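Side-chain contacts in protein virC2 (Agrobacterium tumefaciens, PDB 2RH3), which enhances T-DNA transfer and virulence through its C-terminal ribbon-helix-helix fold, which probably binds DNA: residues D41-L46 with T73-P78; A54-P59 with R86-P91; S15-N20 with A114-T119. All blocks are in the same frame, centred on the assembly; numbering follows the deposited sequence.

The three contacts illustrate how one chain, here the C-terminal part of VirC2, closes a ribbon-helix-helix fold. Contact 3 spans nearly the whole chain, tying helix 16-21 to the end of helix 97-118, and the segments of the other two contacts fall between its ends. Those of contacts 1 and 2 alternate: helix 27-47, the loop after it, strand 71-76 and helix 79-89 follow in that order. Centres of contacts 1 and 2 lie about 14 Å apart, and each is about 20 Å from that of contact 3. All three touch one another, Met45 meeting Ala54 and Arg115, and Pro55 meeting Ala114. Together they join the two-stranded ribbon, the helices and the long loop into one compact unit.

Contact 1: D41-L46 with T73-P78; sequences DFENML and TSRMFP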
ATOM      1  N   ASP A  41      -0.927  -8.104   6.323  1.00 26.73           N
ATOM      2  CA  ASP A  41      -1.909  -7.585   7.278  1.00 27.23           C
ATOM      3  C   ASP A  41      -3.248  -7.338   6.575  1.00 27.18           C
ATOM      4  O   ASP A  41      -4.309  -7.686   7.105  1.00 28.05           O
ATOM      5  CB  ASP A  41      -1.417  -6.268   7.919  1.00 27.82           C
ATOM      6  CG  ASP A  41      -0.142  -6.434   8.761  1.00 29.57           C
ATOM      7  OD1 ASP A  41       0.180  -7.562   9.189  1.00 31.20           O
ATOM      8  OD2 ASP A  41       0.546  -5.409   9.000  0.50 30.14           O
ATOM      9  N   PHE A  42      -3.176  -6.771   5.370  1.00 26.76           N
ATOM     10  CA  PHE A  42      -4.364  -6.337   4.613  1.00 27.48           C
ATOM     11  C   PHE A  42      -5.210  -7.508   4.132  1.00 28.02           C
ATOM     12  O   PHE A  42      -6.436  -7.408   4.115  1.00 27.81           O
ATOM     13  CB  PHE A  42      -3.972  -5.448   3.431  1.00 27.47           C
ATOM     14  CG  PHE A  42      -5.041  -4.464   3.026  1.00 26.64           C
ATOM     15  CD1 PHE A  42      -5.433  -3.446   3.894  1.00 26.98           C
ATOM     16  CD2 PHE A  42      -5.639  -4.547   1.775  1.00 27.04           C
ATOM     17  CE1 PHE A  42      -6.418  -2.521   3.524  1.00 26.12           C
ATOM     18  CE2 PHE A  42      -6.626  -3.637   1.391  1.00 27.97           C
ATOM     19  CZ  PHE A  42      -7.011  -2.616   2.271  1.00 26.94           C
ATOM     20  N   GLU A  43      -4.546  -8.603   3.753  1.00 28.88           N
ATOM     21  CA  GLU A  43      -5.216  -9.846   3.320  1.00 29.99           C
ATOM     22  C   GLU A  43      -6.218 -10.323   4.351  1.00 30.24           C
ATOM     23  O   GLU A  43      -7.329 -10.757   4.001  1.00 29.99           O
ATOM     24  CB  GLU A  43      -4.196 -10.965   3.121  1.00 30.41           C
ATOM     25  CG  GLU A  43      -3.671 -11.142   1.721  1.00 32.67           C
ATOM     26  CD  GLU A  43      -2.817 -12.393   1.599  1.00 34.85           C
ATOM     27  OE1 GLU A  43      -1.813 -12.512   2.338  0.50 35.91           O
ATOM     28  OE2 GLU A  43      -3.149 -13.261   0.766  1.00 37.89           O
ATOM     29  N   ASN A  44      -5.815 -10.267   5.622  1.00 30.52           N
ATOM     30  CA  ASN A  44      -6.674 -10.701   6.718  1.00 30.81           C
ATOM     31  C   ASN A  44      -7.868  -9.773   6.924  1.00 30.93           C
ATOM     32  O   ASN A  44      -8.910 -10.195   7.432  1.00 30.97           O
ATOM     33  CB  ASN A  44      -5.870 -10.870   8.014  1.00 31.31           C
ATOM     34  CG  ASN A  44      -4.792 -11.944   7.902  0.50 31.63           C
ATOM     35  OD1 ASN A  44      -4.936 -12.924   7.166  0.50 32.39           O
ATOM     36  ND2 ASN A  44      -3.706 -11.762   8.642  0.50 32.90           N
ATOM     37  N   MET A  45      -7.712  -8.517   6.502  1.00 30.63           N
ATOM     38  CA  MET A  45      -8.791  -7.520   6.538  1.00 30.88           C
ATOM     39  C   MET A  45      -9.742  -7.639   5.345  1.00 29.97           C
ATOM     40  O   MET A  45     -10.900  -7.224   5.425  1.00 29.15           O
ATOM     41  CB  MET A  45      -8.211  -6.105   6.581  1.00 30.26           C
ATOM     42  CG  MET A  45      -7.414  -5.816   7.838  1.00 31.75           C
ATOM     43  SD  MET A  45      -6.399  -4.344   7.720  1.00 34.23           S
ATOM     44  CE  MET A  45      -7.619  -3.087   7.397  1.00 31.67           C
ATOM     45  N   LEU A  46      -9.239  -8.178   4.238  1.00 29.63           N
ATOM     46  CA  LEU A  46     -10.072  -8.443   3.074  1.00 29.45           C
ATOM     47  C   LEU A  46     -11.045  -9.552   3.420  1.00 30.24           C
ATOM     48  O   LEU A  46     -12.237  -9.473   3.108  1.00 30.00           O
ATOM     49  CB  LEU A  46      -9.217  -8.836   1.870  1.00 29.12           C
ATOM     50  CG  LEU A  46      -8.370  -7.703   1.277  1.00 28.48           C
ATOM     51  CD1 LEU A  46      -7.364  -8.235   0.265  1.00 28.35           C
ATOM     52  CD2 LEU A  46      -9.244  -6.626   0.645  1.00 27.93           C
ATOM     53  N   THR A  73       5.534  -4.021  -8.043  1.00 34.95           N
ATOM     54  CA  THR A  73       5.680  -5.349  -7.460  1.00 36.32           C
ATOM     55  C   THR A  73       4.494  -6.238  -7.821  1.00 36.83           C
ATOM     56  O   THR A  73       3.497  -5.757  -8.363  1.00 36.39           O
ATOM     57  CB  THR A  73       5.861  -5.270  -5.910  1.00 36.55           C
ATOM     58  OG1 THR A  73       6.457  -6.477  -5.423  1.00 37.72           O
ATOM     59  CG2 THR A  73       4.536  -5.032  -5.192  1.00 36.92           C
ATOM     60  N   SER A  74       4.623  -7.535  -7.543  1.00 37.73           N
ATOM     61  CA  SER A  74       3.491  -8.460  -7.628  1.00 38.47           C
ATOM     62  C   SER A  74       3.406  -9.359  -6.390  1.00 39.05           C
ATOM     63  O   SER A  74       4.372  -9.476  -5.630  1.00 39.47           O
ATOM     64  CB  SER A  74       3.517  -9.276  -8.932  1.00 38.58           C
ATOM     65  OG  SER A  74       4.539 -10.255  -8.951  1.00 38.86           O
ATOM     66  N   ARG A  75       2.239  -9.969  -6.182  1.00 39.48           N
ATOM     67  CA  ARG A  75       1.998 -10.857  -5.041  1.00 39.66           C
ATOM     68  C   ARG A  75       0.788 -11.739  -5.326  1.00 39.56           C
ATOM     69  O   ARG A  75      -0.158 -11.312  -5.995  1.00 39.34           O
ATOM     70  CB  ARG A  75       1.771 -10.051  -3.754  1.00 39.76           C
ATOM     71  CG  ARG A  75       1.889 -10.863  -2.463  1.00 40.11           C
ATOM     72  CD  ARG A  75       1.729  -9.974  -1.242  1.00 40.53           C
ATOM     73  NE  ARG A  75       1.747 -10.721   0.017  1.00 41.09           N
ATOM     74  CZ  ARG A  75       0.671 -11.256   0.591  1.00 42.01           C
ATOM     75  NH1 ARG A  75       0.789 -11.911   1.737  1.00 42.55           N
ATOM     76  NH2 ARG A  75      -0.522 -11.149   0.018  1.00 42.33           N
ATOM     77  N   MET A  76       0.833 -12.972  -4.822  1.00 39.56           N
ATOM     78  CA  MET A  76      -0.271 -13.919  -4.964  1.00 39.62           C
ATOM     79  C   MET A  76      -1.324 -13.679  -3.896  1.00 39.21           C
ATOM     80  O   MET A  76      -1.003 -13.570  -2.708  1.00 39.30           O
ATOM     81  CB  MET A  76       0.229 -15.368  -4.857  1.00 40.23           C
ATOM     82  CG  MET A  76       1.377 -15.726  -5.789  1.00 40.94           C
ATOM     83  SD  MET A  76       0.903 -15.686  -7.524  1.00 43.41           S
ATOM     84  CE  MET A  76       2.374 -16.374  -8.290  1.00 42.38           C
ATOM     85  N   PHE A  77      -2.579 -13.590  -4.328  1.00 38.76           N
ATOM     86  CA  PHE A  77      -3.715 -13.472  -3.419  1.00 38.29           C
ATOM     87  C   PHE A  77      -4.727 -14.567  -3.735  1.00 37.90           C
ATOM     88  O   PHE A  77      -4.925 -14.904  -4.905  1.00 37.89           O
ATOM     89  CB  PHE A  77      -4.414 -12.122  -3.582  1.00 38.16           C
ATOM     90  CG  PHE A  77      -3.591 -10.938  -3.161  1.00 38.04           C
ATOM     91  CD1 PHE A  77      -3.636 -10.473  -1.849  1.00 38.28           C
ATOM     92  CD2 PHE A  77      -2.803 -10.261  -4.084  1.00 37.68           C
ATOM     93  CE1 PHE A  77      -2.889  -9.362  -1.460  1.00 38.55           C
ATOM     94  CE2 PHE A  77      -2.050  -9.150  -3.703  1.00 37.71           C
ATOM     95  CZ  PHE A  77      -2.093  -8.704  -2.391  1.00 38.24           C
ATOM     96  N   PRO A  78      -5.384 -15.120  -2.699  1.00 37.66           N
ATOM     97  CA  PRO A  78      -6.544 -15.975  -2.977  1.00 37.34           C
ATOM     98  C   PRO A  78      -7.598 -15.199  -3.775  1.00 36.94           C
ATOM     99  O   PRO A  78      -7.823 -14.013  -3.507  1.00 36.44           O
ATOM    100  CB  PRO A  78      -7.076 -16.325  -1.583  1.00 37.43           C
ATOM    101  CG  PRO A  78      -5.914 -16.119  -0.658  1.00 37.55           C
ATOM    102  CD  PRO A  78      -5.097 -15.013  -1.256  1.00 37.64           C
TER
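Glu43 of helix 27-47 reaches across to Arg75 near the end of strand 71-76 and Phe77 just beyond it, where the ribbon of this ribbon-helix-helix fold gives way to helix 79-89. Its nearest backbone counterpart is Phe77, with CA atoms 7.8 Å apart, a gap that side chains must bridge. Arg75 supplies a long arm: CG lies anti to the backbone N (chi1 -164°), and the chain stays extended as far as NE, carrying the guanidinium from the strand to the helix. Glu43 comes from the opposite direction, also extended beyond CG. The salt bridge falls mainly on one carboxylate oxygen, with Arg75 NH1 donating to Glu43 OE1 over 2.7 Å, while Arg75 NH2 is also close to that oxygen, at 3.0 Å. This is not the flat, two-oxygen pairing familiar from many arginine-carboxylate bridges. OE1 lies at the edge of the guanidinium, almost in its plane; the two planes are 87° apart, and Arg75 NH1 meets OE1 from above the carboxylate, 52° out of its plane.

The aliphatic part of Glu43 is used as well. Its CG rests 3.6 Å from Phe77 CD1, at the edge of the aromatic ring and not over a face. Phe77 is buried and turns inward to touch Val3 on the partner strand and Ile82 on the following helix, while Arg75 is tied by backbone hydrogen bonding to Val3. The polar bridge thus lies along the outer margin of a hydrophobic seam between ribbon and helices. Beyond it, Pro78 occupies the N-cap position of helix 79-89, and its ring crosses the glutamate chain at about a right angle, bringing Pro78 CD to 3.3 Å from Glu43 OE2.

Contact 2: A54-P59 with R86-P91; sequences APKSYP and RNHFDP
Lys56 reaches from the loop after helix 27-47 toward the C-terminal end of helix 79-89, where it meets His88 and Phe89. Its ammonium NZ comes to the edge of the imidazole, in the ring plane, and gives a weak hydrogen bond of 3.0 Å to His88 NE2. The direction is poor because Lys56 CE is almost as near to His88 NE2, at 3.1 Å, so the acceptor lies beside the CE-NZ bond and not beyond its end. Lower on the same chain, Lys56 CD lies 3.8 Å from Phe89 CE1, at the rim of the phenyl ring. Bends at chi2 (-90°) and chi4 (-79°) put CD by Phe89, NZ by His88, and CE between the two. The same bends bring NZ back toward its own segment, where Ala54 O accepts a second weak bond at 3.4 Å.

The rings are packed against one another and against the core. His88 sets CD2 3.7 Å above the plane of Phe89, over its centre, and Phe51 meets the imidazole with its plane nearly perpendicular. Lys56 thus lays the loop against a helix that directly follows ribbon strand 71-76 and precedes helix 97-118, where buried Phe89 packs inward on Ala107: the strand-helix-helix order of a ribbon-helix-helix fold.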
ATOM      1  N   ALA A  54     -10.761   1.205   6.362  1.00 32.04           N
ATOM      2  CA  ALA A  54      -9.382   1.617   6.473  1.00 31.55           C
ATOM      3  C   ALA A  54      -9.065   2.804   5.542  1.00 31.25           C
ATOM      4  O   ALA A  54      -9.728   2.986   4.514  1.00 30.65           O
ATOM      5  CB  ALA A  54      -8.478   0.433   6.193  1.00 31.82           C
ATOM      6  N   PRO A  55      -8.067   3.632   5.917  1.00 31.01           N
ATOM      7  CA  PRO A  55      -7.621   4.769   5.094  1.00 30.99           C
ATOM      8  C   PRO A  55      -7.258   4.353   3.669  1.00 30.46           C
ATOM      9  O   PRO A  55      -6.783   3.239   3.456  1.00 31.37           O
ATOM     10  CB  PRO A  55      -6.361   5.254   5.817  1.00 30.92           C
ATOM     11  CG  PRO A  55      -6.492   4.784   7.204  1.00 31.34           C
ATOM     12  CD  PRO A  55      -7.296   3.520   7.172  1.00 31.29           C
ATOM     13  N   LYS A  56      -7.470   5.246   2.708  1.00 29.80           N
ATOM     14  CA  LYS A  56      -7.299   4.916   1.291  1.00 29.31           C
ATOM     15  C   LYS A  56      -5.937   5.354   0.740  1.00 28.73           C
ATOM     16  O   LYS A  56      -5.386   4.713  -0.158  1.00 28.71           O
ATOM     17  CB  LYS A  56      -8.434   5.536   0.454  1.00 29.73           C
ATOM     18  CG  LYS A  56      -9.804   4.924   0.713  0.50 30.54           C
ATOM     19  CD  LYS A  56     -10.069   3.742  -0.206  0.50 31.87           C
ATOM     20  CE  LYS A  56     -11.253   2.930   0.274  0.50 31.71           C
ATOM     21  NZ  LYS A  56     -10.883   2.041   1.410  0.50 32.16           N
ATOM     22  N   SER A  57      -5.405   6.440   1.289  1.00 27.70           N
ATOM     23  CA  SER A  57      -4.137   7.006   0.822  1.00 27.08           C
ATOM     24  C   SER A  57      -3.381   7.734   1.932  1.00 26.10           C
ATOM     25  O   SER A  57      -3.834   7.805   3.075  1.00 25.45           O
ATOM     26  CB  SER A  57      -4.382   7.958  -0.357  1.00 27.82           C
ATOM     27  OG  SER A  57      -5.299   8.972   0.016  1.00 30.68           O
ATOM     28  N   TYR A  58      -2.230   8.295   1.564  1.00 24.63           N
ATOM     29  CA  TYR A  58      -1.322   8.939   2.508  1.00 23.79           C
ATOM     30  C   TYR A  58      -0.571  10.067   1.803  1.00 23.72           C
ATOM     31  O   TYR A  58      -0.502  10.080   0.564  1.00 23.56           O
ATOM     32  CB  TYR A  58      -0.313   7.924   3.071  1.00 23.18           C
ATOM     33  CG  TYR A  58       0.357   7.087   2.001  1.00 20.98           C
ATOM     34  CD1 TYR A  58       1.543   7.526   1.381  1.00 19.10           C
ATOM     35  CD2 TYR A  58      -0.200   5.875   1.591  1.00 19.72           C
ATOM     36  CE1 TYR A  58       2.143   6.779   0.388  1.00 19.60           C
ATOM     37  CE2 TYR A  58       0.380   5.121   0.582  1.00 19.87           C
ATOM     38  CZ  TYR A  58       1.578   5.567   0.003  1.00 20.85           C
ATOM     39  OH  TYR A  58       2.174   4.816  -0.985  1.00 21.67           O
ATOM     40  N   PRO A  59      -0.020  11.017   2.578  1.00 23.97           N
ATOM     41  CA  PRO A  59       0.726  12.129   1.962  1.00 24.09           C
ATOM     42  C   PRO A  59       1.986  11.654   1.227  1.00 24.24           C
ATOM     43  O   PRO A  59       2.724  10.804   1.734  1.00 23.25           O
ATOM     44  CB  PRO A  59       1.121  12.992   3.163  1.00 24.27           C
ATOM     45  CG  PRO A  59       0.153  12.636   4.227  1.00 24.90           C
ATOM     46  CD  PRO A  59      -0.050  11.157   4.045  1.00 24.55           C
ATOM     47  N   ARG A  86     -11.767  -6.074  -5.325  1.00 21.36           N
ATOM     48  CA  ARG A  86     -12.312  -5.497  -6.561  1.00 21.57           C
ATOM     49  C   ARG A  86     -13.715  -4.923  -6.398  1.00 21.32           C
ATOM     50  O   ARG A  86     -14.026  -3.868  -6.947  1.00 21.34           O
ATOM     51  CB  ARG A  86     -12.289  -6.516  -7.705  1.00 22.13           C
ATOM     52  CG  ARG A  86     -10.995  -6.482  -8.497  1.00 24.06           C
ATOM     53  CD  ARG A  86     -11.165  -7.065  -9.881  1.00 26.56           C
ATOM     54  NE  ARG A  86     -10.322  -6.362 -10.857  0.50 27.41           N
ATOM     55  CZ  ARG A  86      -9.050  -6.651 -11.119  0.50 27.66           C
ATOM     56  NH1 ARG A  86      -8.431  -7.639 -10.482  0.50 28.44           N
ATOM     57  NH2 ARG A  86      -8.391  -5.944 -12.028  0.50 27.46           N
ATOM     58  N   ASN A  87     -14.562  -5.613  -5.640  1.00 21.38           N
ATOM     59  CA  ASN A  87     -15.916  -5.129  -5.377  1.00 21.54           C
ATOM     60  C   ASN A  87     -15.910  -3.731  -4.761  1.00 21.36           C
ATOM     61  O   ASN A  87     -16.816  -2.932  -4.998  1.00 20.58           O
ATOM     62  CB  ASN A  87     -16.660  -6.083  -4.440  1.00 21.92           C
ATOM     63  CG  ASN A  87     -17.090  -7.372  -5.114  1.00 22.54           C
ATOM     64  OD1 ASN A  87     -17.417  -8.348  -4.430  1.00 26.17           O
ATOM     65  ND2 ASN A  87     -17.128  -7.382  -6.442  1.00 20.73           N
ATOM     66  N   HIS A  88     -14.873  -3.451  -3.974  1.00 21.22           N
ATOM     67  CA  HIS A  88     -14.760  -2.202  -3.244  1.00 21.77           C
ATOM     68  C   HIS A  88     -13.967  -1.129  -3.977  1.00 21.46           C
ATOM     69  O   HIS A  88     -14.415   0.011  -4.079  1.00 22.16           O
ATOM     70  CB  HIS A  88     -14.133  -2.461  -1.871  1.00 22.03           C
ATOM     71  CG  HIS A  88     -13.895  -1.220  -1.075  1.00 23.75           C
ATOM     72  ND1 HIS A  88     -14.921  -0.478  -0.532  1.00 26.07           N
ATOM     73  CD2 HIS A  88     -12.747  -0.600  -0.714  1.00 27.20           C
ATOM     74  CE1 HIS A  88     -14.415   0.550   0.126  1.00 27.02           C
ATOM     75  NE2 HIS A  88     -13.098   0.501   0.027  1.00 27.31           N
ATOM     76  N   PHE A  89     -12.796  -1.501  -4.484  1.00 21.30           N
ATOM     77  CA  PHE A  89     -11.900  -0.563  -5.159  1.00 21.14           C
ATOM     78  C   PHE A  89     -12.255  -0.338  -6.624  1.00 20.94           C
ATOM     79  O   PHE A  89     -11.819   0.645  -7.214  1.00 21.17           O
ATOM     80  CB  PHE A  89     -10.445  -1.013  -5.037  1.00 21.04           C
ATOM     81  CG  PHE A  89      -9.907  -0.932  -3.625  1.00 20.99           C
ATOM     82  CD1 PHE A  89      -9.730   0.302  -3.003  1.00 21.52           C
ATOM     83  CD2 PHE A  89      -9.602  -2.088  -2.924  1.00 21.14           C
ATOM     84  CE1 PHE A  89      -9.241   0.371  -1.691  1.00 23.18           C
ATOM     85  CE2 PHE A  89      -9.115  -2.031  -1.621  1.00 21.83           C
ATOM     86  CZ  PHE A  89      -8.944  -0.806  -1.003  1.00 22.39           C
ATOM     87  N   ASP A  90     -13.057  -1.248  -7.176  1.00 20.93           N
ATOM     88  CA  ASP A  90     -13.471  -1.223  -8.589  1.00 20.97           C
ATOM     89  C   ASP A  90     -14.971  -1.538  -8.682  1.00 20.65           C
ATOM     90  O   ASP A  90     -15.376  -2.480  -9.374  1.00 20.05           O
ATOM     91  CB  ASP A  90     -12.633  -2.242  -9.376  1.00 21.02           C
ATOM     92  CG  ASP A  90     -12.839  -2.151 -10.881  1.00 22.44           C
ATOM     93  OD1 ASP A  90     -13.330  -1.109 -11.372  1.00 23.27           O
ATOM     94  OD2 ASP A  90     -12.499  -3.131 -11.582  1.00 24.94           O
ATOM     95  N   PRO A  91     -15.812  -0.741  -7.986  1.00 20.49           N
ATOM     96  CA  PRO A  91     -17.216  -1.090  -7.789  1.00 20.24           C
ATOM     97  C   PRO A  91     -18.041  -1.202  -9.085  1.00 19.80           C
ATOM     98  O   PRO A  91     -19.098  -1.844  -9.094  1.00 19.74           O
ATOM     99  CB  PRO A  91     -17.744   0.065  -6.928  1.00 20.44           C
ATOM    100  CG  PRO A  91     -16.813   1.180  -7.161  1.00 21.06           C
ATOM    101  CD  PRO A  91     -15.479   0.548  -7.347  1.00 20.99           C
TER

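Contact 3: S15-N20 with A114-T119; sequences SKIYDN and AREKAT
Ser15 and Ile17, at the start of helix 16-21, receive the carboxylate of Glu116 from helix 97-118. Ser15 caps helix 16-21 from its own chain start, and Glu116, from the distant helix, adds an acceptor for the first-turn amide of Ile17. In the N-cap residue, chi1 of 174° turns OG away from its own amide and beside its carbonyl carbon, and Ser15 OG accepts a hydrogen bond of 3.0 Å from Tyr18 N. The same hydroxyl donates to Glu116 OE1 over a short 2.6 Å, using the syn lone pair of that oxygen. The other oxygen, OE2, takes the amide N of Ile17 at 3.0 Å, a fairly straight bond (160°) approaching from the syn side and 20° out of the carboxylate plane. Each oxygen is therefore engaged on the side facing its twin, which fixes the rotation of the carboxylate against the first turn of the helix.

This is the tight part, and Ile17 reinforces it. Its CG1 lies 3.3 Å from Glu116 OE2, and its CD1 stands 3.7 Å from Glu116 CD, so the branched chain crosses beside the acid group. Ile17 continues to Phe112 and to Ile34 of helix 27-47, while Ser15 touches Phe113, placing these hydrogen bonds against the hydrophobic interior.

Lys16 forms the looser margin. Although its backbone N is 3.3 Å from Glu116 OE2, its CB comes no closer to that oxygen than 4.1 Å, and the extended side chain leads away along the exposed surface, touching the C-terminal residue, Ser121. Glu116 itself is buried, and the amide dipoles of the helix start, together with the serine hydroxyl, would be expected to stabilise its negative charge and probably favour the ionised form.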
ATOM      1  N   SER A  15       5.842   8.151   8.040  1.00 22.15           N
ATOM      2  CA  SER A  15       6.208   6.826   8.530  1.00 21.14           C
ATOM      3  C   SER A  15       7.605   6.838   9.139  1.00 21.45           C
ATOM      4  O   SER A  15       8.611   6.989   8.423  1.00 20.43           O
ATOM      5  CB  SER A  15       6.185   5.819   7.372  1.00 21.07           C
ATOM      6  OG  SER A  15       6.663   4.564   7.828  1.00 20.47           O
ATOM      7  N   LYS A  16       7.688   6.664  10.457  1.00 21.40           N
ATOM      8  CA  LYS A  16       8.995   6.541  11.099  1.00 21.60           C
ATOM      9  C   LYS A  16       9.732   5.306  10.591  1.00 20.95           C
ATOM     10  O   LYS A  16      10.953   5.329  10.420  1.00 19.93           O
ATOM     11  CB  LYS A  16       8.876   6.500  12.619  1.00 23.04           C
ATOM     12  CG  LYS A  16       8.436   7.820  13.243  1.00 25.82           C
ATOM     13  CD  LYS A  16       8.276   7.653  14.747  1.00 31.78           C
ATOM     14  CE  LYS A  16       7.565   8.842  15.380  1.00 35.42           C
ATOM     15  NZ  LYS A  16       7.381   8.621  16.837  1.00 38.51           N
ATOM     16  N   ILE A  17       8.981   4.233  10.323  1.00 19.80           N
ATOM     17  CA  ILE A  17       9.602   3.015   9.790  1.00 19.59           C
ATOM     18  C   ILE A  17      10.260   3.270   8.441  1.00 18.14           C
ATOM     19  O   ILE A  17      11.427   2.905   8.222  1.00 18.21           O
ATOM     20  CB  ILE A  17       8.604   1.827   9.734  1.00 19.37           C
ATOM     21  CG1 ILE A  17       8.349   1.315  11.157  1.00 21.30           C
ATOM     22  CG2 ILE A  17       9.174   0.685   8.881  1.00 20.49           C
ATOM     23  CD1 ILE A  17       7.179   0.333  11.279  1.00 21.51           C
ATOM     24  N   TYR A  18       9.535   3.916   7.537  1.00 17.28           N
ATOM     25  CA  TYR A  18      10.065   4.173   6.204  1.00 17.10           C
ATOM     26  C   TYR A  18      11.271   5.119   6.292  1.00 17.38           C
ATOM     27  O   TYR A  18      12.328   4.862   5.683  1.00 16.32           O
ATOM     28  CB  TYR A  18       8.978   4.790   5.303  1.00 17.31           C
ATOM     29  CG  TYR A  18       9.521   5.158   3.950  1.00 17.61           C
ATOM     30  CD1 TYR A  18       9.746   4.172   2.983  1.00 18.89           C
ATOM     31  CD2 TYR A  18       9.838   6.489   3.641  1.00 15.77           C
ATOM     32  CE1 TYR A  18      10.277   4.501   1.742  1.00 19.79           C
ATOM     33  CE2 TYR A  18      10.354   6.821   2.394  1.00 19.23           C
ATOM     34  CZ  TYR A  18      10.578   5.822   1.462  1.00 18.70           C
ATOM     35  OH  TYR A  18      11.132   6.138   0.242  1.00 20.17           O
ATOM     36  N   ASP A  19      11.111   6.197   7.054  1.00 17.70           N
ATOM     37  CA  ASP A  19      12.197   7.173   7.198  1.00 18.18           C
ATOM     38  C   ASP A  19      13.483   6.543   7.748  1.00 18.74           C
ATOM     39  O   ASP A  19      14.574   6.945   7.366  1.00 20.34           O
ATOM     40  CB  ASP A  19      11.763   8.335   8.102  1.00 18.56           C
ATOM     41  CG  ASP A  19      10.659   9.208   7.487  0.50 16.48           C
ATOM     42  OD1 ASP A  19      10.287   9.049   6.301  0.50 14.45           O
ATOM     43  OD2 ASP A  19      10.158  10.083   8.228  0.50 18.38           O
ATOM     44  N   ASN A  20      13.369   5.572   8.651  1.00 18.26           N
ATOM     45  CA  ASN A  20      14.539   4.875   9.148  1.00 18.81           C
ATOM     46  C   ASN A  20      15.110   3.881   8.126  1.00 17.39           C
ATOM     47  O   ASN A  20      16.340   3.711   8.029  1.00 18.02           O
ATOM     48  CB  ASN A  20      14.192   4.152  10.450  1.00 19.79           C
ATOM     49  CG  ASN A  20      15.399   3.533  11.101  1.00 24.19           C
ATOM     50  OD1 ASN A  20      16.381   4.219  11.422  1.00 27.49           O
ATOM     51  ND2 ASN A  20      15.354   2.218  11.278  1.00 26.05           N
ATOM     52  N   ALA A 114      -1.148   4.323   9.183  1.00 19.07           N
ATOM     53  CA  ALA A 114      -2.100   4.781  10.209  1.00 19.46           C
ATOM     54  C   ALA A 114      -1.924   3.991  11.507  1.00 20.58           C
ATOM     55  O   ALA A 114      -2.053   4.540  12.610  1.00 20.82           O
ATOM     56  CB  ALA A 114      -3.543   4.685   9.701  1.00 19.51           C
ATOM     57  N   ARG A 115      -1.606   2.702  11.364  1.00 20.98           N
ATOM     58  CA  ARG A 115      -1.394   1.823  12.519  1.00 22.36           C
ATOM     59  C   ARG A 115      -0.140   2.276  13.260  1.00 22.15           C
ATOM     60  O   ARG A 115      -0.131   2.350  14.488  1.00 22.06           O
ATOM     61  CB  ARG A 115      -1.276   0.362  12.075  1.00 22.55           C
ATOM     62  CG  ARG A 115      -1.319  -0.649  13.248  1.00 23.97           C
ATOM     63  CD  ARG A 115      -1.250  -2.111  12.753  1.00 25.06           C
ATOM     64  NE  ARG A 115      -2.270  -2.450  11.751  1.00 30.38           N
ATOM     65  CZ  ARG A 115      -3.538  -2.784  12.021  1.00 30.73           C
ATOM     66  NH1 ARG A 115      -3.986  -2.828  13.274  1.00 33.67           N
ATOM     67  NH2 ARG A 115      -4.365  -3.075  11.026  1.00 34.41           N
ATOM     68  N   GLU A 116       0.905   2.602  12.501  1.00 22.55           N
ATOM     69  CA  GLU A 116       2.128   3.180  13.075  1.00 24.07           C
ATOM     70  C   GLU A 116       1.815   4.409  13.925  1.00 24.48           C
ATOM     71  O   GLU A 116       2.226   4.504  15.071  1.00 24.88           O
ATOM     72  CB  GLU A 116       3.069   3.630  11.970  1.00 24.56           C
ATOM     73  CG  GLU A 116       4.106   2.659  11.539  1.00 25.69           C
ATOM     74  CD  GLU A 116       5.154   3.345  10.664  1.00 23.40           C
ATOM     75  OE1 GLU A 116       4.922   3.434   9.448  1.00 22.97           O
ATOM     76  OE2 GLU A 116       6.197   3.789  11.205  1.00 26.33           O
ATOM     77  N   LYS A 117       1.089   5.352  13.339  1.00 25.20           N
ATOM     78  CA  LYS A 117       0.748   6.609  13.999  1.00 26.56           C
ATOM     79  C   LYS A 117      -0.050   6.357  15.282  1.00 26.37           C
ATOM     80  O   LYS A 117       0.263   6.917  16.331  1.00 26.78           O
ATOM     81  CB  LYS A 117      -0.029   7.503  13.033  1.00 27.11           C
ATOM     82  CG  LYS A 117      -0.164   8.949  13.471  1.00 30.49           C
ATOM     83  CD  LYS A 117      -0.889   9.766  12.412  0.50 33.90           C
ATOM     84  CE  LYS A 117      -0.986  11.246  12.780  1.00 36.67           C
ATOM     85  NZ  LYS A 117      -2.116  11.547  13.703  1.00 37.96           N
ATOM     86  N   ALA A 118      -1.056   5.487  15.185  1.00 26.99           N
ATOM     87  CA  ALA A 118      -1.949   5.154  16.302  1.00 27.02           C
ATOM     88  C   ALA A 118      -1.262   4.405  17.446  1.00 28.15           C
ATOM     89  O   ALA A 118      -1.747   4.418  18.580  1.00 28.32           O
ATOM     90  CB  ALA A 118      -3.138   4.353  15.788  1.00 26.97           C
ATOM     91  N   THR A 119      -0.141   3.750  17.159  1.00 28.88           N
ATOM     92  CA  THR A 119       0.575   2.978  18.181  1.00 30.30           C
ATOM     93  C   THR A 119       1.889   3.644  18.604  1.00 32.25           C
ATOM     94  O   THR A 119       2.717   3.019  19.265  1.00 33.40           O
ATOM     95  CB  THR A 119       0.875   1.532  17.714  1.00 29.85           C
ATOM     96  OG1 THR A 119       1.652   1.564  16.509  1.00 29.50           O
ATOM     97  CG2 THR A 119      -0.401   0.741  17.474  1.00 28.92           C
TER